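Local coordinates for N-acetylneuraminate lyase (Fusobacterium nucleatum subsp. nucleatum ATCC 25586, PDB 5ZKA), which is a lyase of the dihydrodipicolinate synthetase family, built on a TIM barrel, at residues 149-154 and 163-168; 130-135 and 156-161. All coordinates share one frame; numbering follows the deposited sequence. Where two conformers were deposited one is given.

Interactions 1 and 2 show how a loop of a TIM barrel can pack between two of its helices: loop 156-161 lies against helix 129-143 and also touches helix 162-169. The two contacts lie on the same side of the chain's centre, their own centres about 7 Å apart. Along the sequence their segments alternate: 130-135 on helix 129-143, then 149-154 at the end of strand 147-150, then the loop, then 163-168 on helix 162-169. Interaction 1 joins the strand to helix 162-169, while interaction 2 fastens the loop to the preceding helix. The two meet where Leu168 CD1 lies 3.7 Å from Met160 SD, and a long, weak ion pair links Glu167 to Lys133.

Interaction 1 (149-154 and 163-168); sequences IYSIPF and SQFGEL
Ile149 and Leu168 meet where the inner strand of a TIM barrel packs against its outer helix, the strand-to-helix half of a beta-alpha-beta unit that leads on to strand 174-176. The apolar contacts all converge on one methyl. Ile149 CD1 sits 3.7 Å from Leu168 CD1 and 4.0 Å from Leu168 CB, the two side chains crossing at a slant. The same methyl reaches the Phe165 ring at its edge, near the ring plane, with Ile149 CD1 4.0 Å from Phe165 CD1. Its extended branch explains this reach: CG1 lies anti to the carbonyl carbon and chi2 (164°) carries CD1 straight on towards helix 162-169.

Polar atoms take a lesser part. The backbone of Ser151 is hydrogen-bonded to Thr180. Backbone bonds of Ile149 with Gly176 and of Tyr150 with Ala119 and Thr121 tie the strand to its neighbours in the barrel, and Tyr136 of helix 129-143 also touches Ile149. The helix keeps its own regular bonding, with Leu168 N donating to Gln164 O at 3.2 Å.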
# COMPACT_ATOMS: atom_id res chain seq x y z
N ILE A 149 19.28 -3.86 -5.39
CA ILE A 149 18.87 -4.50 -4.14
C ILE A 149 17.55 -5.22 -4.35
O ILE A 149 16.58 -4.63 -4.83
CB ILE A 149 18.70 -3.45 -3.03
CG1 ILE A 149 19.92 -2.56 -2.90
CG2 ILE A 149 18.28 -4.11 -1.72
CD1 ILE A 149 19.63 -1.30 -2.09
N TYR A 150 17.48 -6.50 -3.94
CA TYR A 150 16.24 -7.27 -3.96
C TYR A 150 15.72 -7.33 -2.53
O TYR A 150 16.24 -8.07 -1.70
CB TYR A 150 16.45 -8.67 -4.55
CG TYR A 150 15.20 -9.55 -4.65
CD1 TYR A 150 13.92 -9.02 -4.47
CD2 TYR A 150 15.30 -10.91 -4.90
CE1 TYR A 150 12.78 -9.83 -4.56
CE2 TYR A 150 14.18 -11.73 -4.98
CZ TYR A 150 12.92 -11.18 -4.81
OH TYR A 150 11.80 -11.99 -4.90
N SER A 151 14.66 -6.57 -2.25
CA SER A 151 14.08 -6.45 -0.91
C SER A 151 12.74 -7.17 -0.88
O SER A 151 11.77 -6.71 -1.49
CB SER A 151 13.92 -4.99 -0.51
OG SER A 151 13.25 -4.92 0.74
N ILE A 152 12.68 -8.29 -0.16
CA ILE A 152 11.44 -9.07 -0.08
C ILE A 152 11.20 -9.52 1.36
O ILE A 152 11.44 -10.68 1.71
CB ILE A 152 11.45 -10.24 -1.09
CG1 ILE A 152 10.13 -11.02 -1.04
CG2 ILE A 152 12.70 -11.11 -0.95
CD1 ILE A 152 9.79 -11.77 -2.32
N PRO A 153 10.70 -8.62 2.22
CA PRO A 153 10.57 -8.95 3.65
C PRO A 153 9.58 -10.07 3.95
O PRO A 153 9.72 -10.75 4.98
CB PRO A 153 10.11 -7.63 4.29
CG PRO A 153 10.23 -6.57 3.22
CD PRO A 153 10.20 -7.27 1.89
N PHE A 154 8.57 -10.28 3.09
CA PHE A 154 7.61 -11.35 3.33
C PHE A 154 8.27 -12.72 3.36
O PHE A 154 7.82 -13.61 4.08
CB PHE A 154 6.50 -11.32 2.28
CG PHE A 154 5.46 -12.40 2.47
CD1 PHE A 154 4.73 -12.47 3.66
CD2 PHE A 154 5.23 -13.34 1.48
CE1 PHE A 154 3.78 -13.46 3.85
CE2 PHE A 154 4.28 -14.34 1.67
CZ PHE A 154 3.55 -14.39 2.85
N SER A 163 17.01 5.20 6.18
CA SER A 163 18.42 5.55 6.32
C SER A 163 19.34 4.40 5.90
O SER A 163 20.46 4.63 5.45
CB SER A 163 18.73 5.95 7.77
OG SER A 163 18.40 4.89 8.65
N GLN A 164 18.87 3.16 6.07
CA GLN A 164 19.66 2.03 5.61
C GLN A 164 19.73 1.98 4.08
O GLN A 164 20.80 1.74 3.51
CB GLN A 164 19.08 0.74 6.19
CG GLN A 164 19.28 0.68 7.72
CD GLN A 164 18.62 -0.52 8.36
OE1 GLN A 164 17.67 -1.10 7.82
NE2 GLN A 164 19.14 -0.93 9.51
N PHE A 165 18.61 2.24 3.39
CA PHE A 165 18.67 2.38 1.94
C PHE A 165 19.66 3.47 1.54
O PHE A 165 20.43 3.31 0.59
CB PHE A 165 17.29 2.68 1.35
CG PHE A 165 16.44 1.47 1.11
CD1 PHE A 165 16.80 0.52 0.16
CD2 PHE A 165 15.27 1.28 1.83
CE1 PHE A 165 16.00 -0.60 -0.07
CE2 PHE A 165 14.46 0.17 1.61
CZ PHE A 165 14.84 -0.79 0.66
N GLY A 166 19.65 4.59 2.27
CA GLY A 166 20.60 5.65 1.98
C GLY A 166 22.04 5.21 2.07
O GLY A 166 22.87 5.61 1.25
N GLU A 167 22.37 4.38 3.06
CA GLU A 167 23.74 3.88 3.19
C GLU A 167 24.13 3.04 1.98
O GLU A 167 25.21 3.21 1.41
CB GLU A 167 23.90 3.08 4.47
CG GLU A 167 23.96 3.92 5.74
CD GLU A 167 24.47 3.12 6.94
OE1 GLU A 167 25.55 2.50 6.82
OE2 GLU A 167 23.78 3.08 7.97
N LEU A 168 23.25 2.13 1.56
CA LEU A 168 23.54 1.32 0.38
C LEU A 168 23.64 2.19 -0.87
O LEU A 168 24.57 2.03 -1.68
CB LEU A 168 22.47 0.25 0.20
CG LEU A 168 22.40 -0.75 1.36
CD1 LEU A 168 21.23 -1.70 1.18
CD2 LEU A 168 23.71 -1.53 1.50

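Interaction 2 (130-135 and 156-161)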
# COMPACT_ATOMS: atom_id res chain seq x y z
N SER A 130 25.14 -3.85 9.08
CA SER A 130 26.52 -3.71 8.62
C SER A 130 26.95 -4.93 7.82
O SER A 130 27.73 -4.81 6.87
CB SER A 130 27.47 -3.51 9.80
OG SER A 130 27.65 -4.73 10.50
N GLU A 131 26.45 -6.12 8.18
CA GLU A 131 26.81 -7.32 7.43
C GLU A 131 26.11 -7.35 6.08
O GLU A 131 26.70 -7.75 5.08
CB GLU A 131 26.48 -8.56 8.27
CG GLU A 131 27.39 -8.63 9.49
CD GLU A 131 26.94 -9.59 10.57
OE1 GLU A 131 25.72 -9.86 10.67
OE2 GLU A 131 27.82 -10.06 11.33
N ILE A 132 24.84 -6.91 6.04
CA ILE A 132 24.11 -6.82 4.78
C ILE A 132 24.81 -5.85 3.83
O ILE A 132 24.90 -6.10 2.61
CB ILE A 132 22.66 -6.39 5.05
CG1 ILE A 132 21.90 -7.54 5.73
CG2 ILE A 132 21.98 -5.91 3.79
CD1 ILE A 132 20.51 -7.16 6.22
N LYS A 133 25.30 -4.73 4.36
CA LYS A 133 25.99 -3.74 3.54
C LYS A 133 27.28 -4.33 2.96
O LYS A 133 27.58 -4.15 1.78
CB LYS A 133 26.30 -2.50 4.38
CG LYS A 133 26.91 -1.34 3.60
CD LYS A 133 27.00 -0.09 4.47
CE LYS A 133 27.75 1.03 3.77
NZ LYS A 133 28.23 2.06 4.73
N ASP A 134 28.05 -5.02 3.80
CA ASP A 134 29.28 -5.66 3.34
C ASP A 134 29.00 -6.65 2.22
O ASP A 134 29.77 -6.76 1.26
CB ASP A 134 29.93 -6.37 4.53
CG ASP A 134 31.33 -6.87 4.23
OD1 ASP A 134 31.88 -6.57 3.15
OD2 ASP A 134 31.88 -7.58 5.11
N TYR A 135 27.89 -7.37 2.33
CA TYR A 135 27.50 -8.35 1.32
C TYR A 135 27.27 -7.67 -0.02
O TYR A 135 27.84 -8.07 -1.04
CB TYR A 135 26.26 -9.09 1.82
CG TYR A 135 25.35 -9.83 0.87
CD1 TYR A 135 24.33 -9.16 0.18
CD2 TYR A 135 25.43 -11.21 0.74
CE1 TYR A 135 23.46 -9.85 -0.64
CE2 TYR A 135 24.55 -11.91 -0.08
CZ TYR A 135 23.57 -11.22 -0.77
OH TYR A 135 22.68 -11.89 -1.57
N THR A 156 12.05 -13.07 3.48
CA THR A 156 13.31 -13.04 4.24
C THR A 156 13.14 -12.57 5.68
O THR A 156 14.01 -12.86 6.51
CB THR A 156 14.34 -12.12 3.57
OG1 THR A 156 13.86 -10.77 3.63
CG2 THR A 156 14.61 -12.52 2.13
N GLY A 157 12.09 -11.82 5.97
CA GLY A 157 11.97 -11.17 7.26
C GLY A 157 12.88 -9.99 7.48
O GLY A 157 12.98 -9.50 8.61
N VAL A 158 13.55 -9.50 6.43
CA VAL A 158 14.52 -8.41 6.55
C VAL A 158 13.82 -7.11 6.18
O VAL A 158 13.46 -6.91 5.01
CB VAL A 158 15.76 -8.65 5.67
CG1 VAL A 158 16.62 -7.39 5.61
CG2 VAL A 158 16.57 -9.85 6.17
N ASN A 159 13.62 -6.23 7.16
CA ASN A 159 12.93 -4.96 6.97
C ASN A 159 13.94 -3.82 6.99
O ASN A 159 14.57 -3.56 8.02
CB ASN A 159 11.86 -4.76 8.05
CG ASN A 159 10.68 -5.70 7.86
OD1 ASN A 159 10.49 -6.64 8.64
ND2 ASN A 159 9.89 -5.46 6.82
N MET A 160 14.08 -3.14 5.85
CA MET A 160 15.13 -2.14 5.65
C MET A 160 14.56 -0.74 5.83
O MET A 160 13.52 -0.41 5.25
CB MET A 160 15.73 -2.28 4.26
CG MET A 160 16.98 -1.46 4.03
SD MET A 160 18.24 -2.45 3.20
CE MET A 160 18.49 -3.75 4.40
N SER A 161 15.24 0.07 6.63
CA SER A 161 14.84 1.44 6.94
C SER A 161 15.27 2.40 5.84
O SER A 161 16.11 2.09 4.99
CB SER A 161 15.44 1.89 8.27
OG SER A 161 16.69 2.53 8.06
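Within 130-135, Ile132 alone touches 156-161, the loop that runs between helix 153-156 and helix 162-169 on the outside of the TIM barrel. The packed part of this contact is wholly apolar and uses both branches of the isoleucine. Ile132 CD1, at the end of the longer branch, meets Val158 CG1 at 3.9 Å, while Ile132 CG2 meets Met160 CE at 4.1 Å. In each pair the side chains run past one another in opposite directions. Met160 starts out extended, with CG anti to its backbone N (chi1 -170°), then bends at chi2 and again at chi3, which brings CE round to Ile132. Phe165 of helix 162-169 also touches Met160.

The loose side begins close by. Ser130, Glu131 and Asp134 occupy the exposed face of the helix, and Gly157 and Asn159 are likewise exposed on the loop. Gly157, with positive phi (73°), ends helix 153-156. An ST turn spans this bend: Val158 N donates to Thr156 OG1 at 3.1 Å, with an N-H...O angle of 158°.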